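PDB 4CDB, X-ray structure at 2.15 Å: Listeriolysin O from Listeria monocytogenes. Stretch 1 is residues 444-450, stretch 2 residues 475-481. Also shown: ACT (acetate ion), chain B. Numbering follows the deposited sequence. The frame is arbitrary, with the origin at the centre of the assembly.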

# COMPACT_ATOMS: atom_id res chain seq x y z
N LYS A 444 13.40 8.82 53.26
CA LYS A 444 13.49 8.45 54.67
C LYS A 444 13.30 9.67 55.57
O LYS A 444 13.48 10.81 55.13
CB LYS A 444 14.83 7.78 54.98
CG LYS A 444 16.05 8.65 54.72
CD LYS A 444 17.34 7.90 55.02
CE LYS A 444 18.55 8.79 54.79
NZ LYS A 444 19.84 8.08 55.05
N GLU A 445 12.92 9.43 56.82
CA GLU A 445 12.69 10.52 57.76
C GLU A 445 13.41 10.28 59.08
O GLU A 445 13.48 9.14 59.56
CB GLU A 445 11.19 10.73 57.98
CG GLU A 445 10.44 9.50 58.48
CD GLU A 445 10.17 9.53 59.97
OE1 GLU A 445 10.67 10.44 60.66
OE2 GLU A 445 9.45 8.63 60.45
N CYS A 446 13.94 11.35 59.67
CA CYS A 446 14.65 11.25 60.94
C CYS A 446 13.69 11.15 62.13
O CYS A 446 12.97 12.10 62.43
CB CYS A 446 15.60 12.43 61.11
SG CYS A 446 16.62 12.35 62.61
N THR A 447 13.68 10.00 62.79
CA THR A 447 12.80 9.79 63.94
C THR A 447 13.40 10.31 65.23
O THR A 447 12.69 10.71 66.14
CB THR A 447 12.46 8.30 64.13
OG1 THR A 447 13.63 7.60 64.58
CG2 THR A 447 11.97 7.69 62.83
N GLY A 448 14.73 10.30 65.30
CA GLY A 448 15.43 10.77 66.48
C GLY A 448 15.63 9.70 67.54
O GLY A 448 16.22 9.96 68.59
N LEU A 449 15.14 8.50 67.27
CA LEU A 449 15.29 7.38 68.20
C LEU A 449 16.67 6.72 68.05
O LEU A 449 17.18 6.61 66.93
CB LEU A 449 14.19 6.34 67.98
CG LEU A 449 12.75 6.67 68.44
CD1 LEU A 449 12.66 7.95 69.27
CD2 LEU A 449 11.79 6.71 67.26
N ALA A 450 17.25 6.28 69.16
CA ALA A 450 18.59 5.71 69.15
C ALA A 450 18.67 4.38 68.40
O ALA A 450 19.66 4.07 67.75
CB ALA A 450 19.11 5.55 70.57
N GLY A 475 2.57 13.41 57.67
CA GLY A 475 2.47 12.71 58.93
C GLY A 475 3.51 13.17 59.94
O GLY A 475 4.05 14.27 59.83
N THR A 476 3.79 12.31 60.91
CA THR A 476 4.71 12.65 61.99
C THR A 476 5.90 11.69 62.01
O THR A 476 5.98 10.78 61.19
CB THR A 476 4.01 12.60 63.36
OG1 THR A 476 3.52 11.28 63.60
CG2 THR A 476 2.85 13.59 63.40
N THR A 477 6.80 11.90 62.97
CA THR A 477 7.99 11.07 63.10
C THR A 477 7.64 9.63 63.45
O THR A 477 8.31 8.70 63.00
CB THR A 477 8.94 11.62 64.18
OG1 THR A 477 8.24 11.73 65.42
CG2 THR A 477 9.47 12.98 63.78
N LEU A 478 6.59 9.45 64.25
CA LEU A 478 6.14 8.12 64.62
C LEU A 478 5.21 7.54 63.56
O LEU A 478 5.18 6.33 63.36
CB LEU A 478 5.42 8.16 65.97
CG LEU A 478 6.24 8.64 67.17
CD1 LEU A 478 5.46 8.47 68.46
CD2 LEU A 478 7.58 7.91 67.24
N TYR A 479 4.47 8.40 62.88
CA TYR A 479 3.53 7.95 61.86
C TYR A 479 3.67 8.71 60.54
O TYR A 479 2.83 9.55 60.21
CB TYR A 479 2.09 8.05 62.38
CG TYR A 479 1.84 7.21 63.61
CD1 TYR A 479 1.64 5.85 63.51
CD2 TYR A 479 1.81 7.79 64.87
CE1 TYR A 479 1.41 5.07 64.64
CE2 TYR A 479 1.57 7.03 66.00
CZ TYR A 479 1.37 5.67 65.88
OH TYR A 479 1.14 4.90 66.99
N PRO A 480 4.73 8.41 59.78
CA PRO A 480 4.90 9.04 58.47
C PRO A 480 3.96 8.41 57.45
O PRO A 480 3.75 7.20 57.46
CB PRO A 480 6.35 8.73 58.13
CG PRO A 480 6.63 7.43 58.82
CD PRO A 480 5.83 7.47 60.10
N LYS A 481 3.38 9.24 56.59
CA LYS A 481 2.55 8.75 55.49
C LYS A 481 3.12 9.18 54.15
O LYS A 481 3.92 10.12 54.08
CB LYS A 481 1.10 9.24 55.62
CG LYS A 481 0.34 8.67 56.80
CD LYS A 481 0.46 9.57 58.01
CE LYS A 481 -0.39 9.06 59.16
NZ LYS A 481 -0.27 9.95 60.35
C ACT B . 22.38 9.71 57.05
O ACT B . 21.71 9.66 56.00
OXT ACT B . 22.54 8.71 57.78
CH3 ACT B . 22.97 11.02 57.47

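Contact between the stretch 444-450 of listeriolysin O, largely strand, and the stretch 475-481, whose loop leads into a strand at P480, with 227 Å² buried over both sides. T477 and E445 carry most of it. The two backbones come nearest at T447 and T477, whose CA atoms lie 5.0 Å apart. The CA-to-CB bond of E445 points toward the second stretch, and its side chain, with chi1 in p, brings the carboxyl group up to the backbone there: OE2 of E445 lies 2.8 Å from the carbonyl O of T477. Two oxygens so close would repel if the acid were charged, so the carboxyl group probably holds a proton; the hydrogen itself is not resolved. The same OE2 atom of E445 packs 3.5 Å from CG of P480, while OE1 of E445 is buried by the contact without a polar partner in the model. T477, whose CA-to-CB bond runs sideways to the strand, meets it through both backbone and side chain. Its methyl CG2 lies 3.9 Å from the carbonyl O of C446, and its carbonyl O lies 3.8 Å from the methyl CG2 of T447; these are van der Waals contacts. Farther along, CD2 of L449 and CD2 of L478 meet at 4.4 Å, a loose apolar touch. The CA-to-CB bond of L478 points away from the strand, yet the end of its side chain comes nearer. The turn from T476 to Y479 is held from within: the backbone N of T476 donates to O of Y479 (3.0 Å), and N of Y479 donates to OG1 of T476 (3.1 Å), tying together the residues that flank T477 and L478. Beyond the contact, NZ of K444, at the end of an extended side chain, donates a 2.6 Å hydrogen bond to O of the acetate ion, probably a component of the crystallisation liquor.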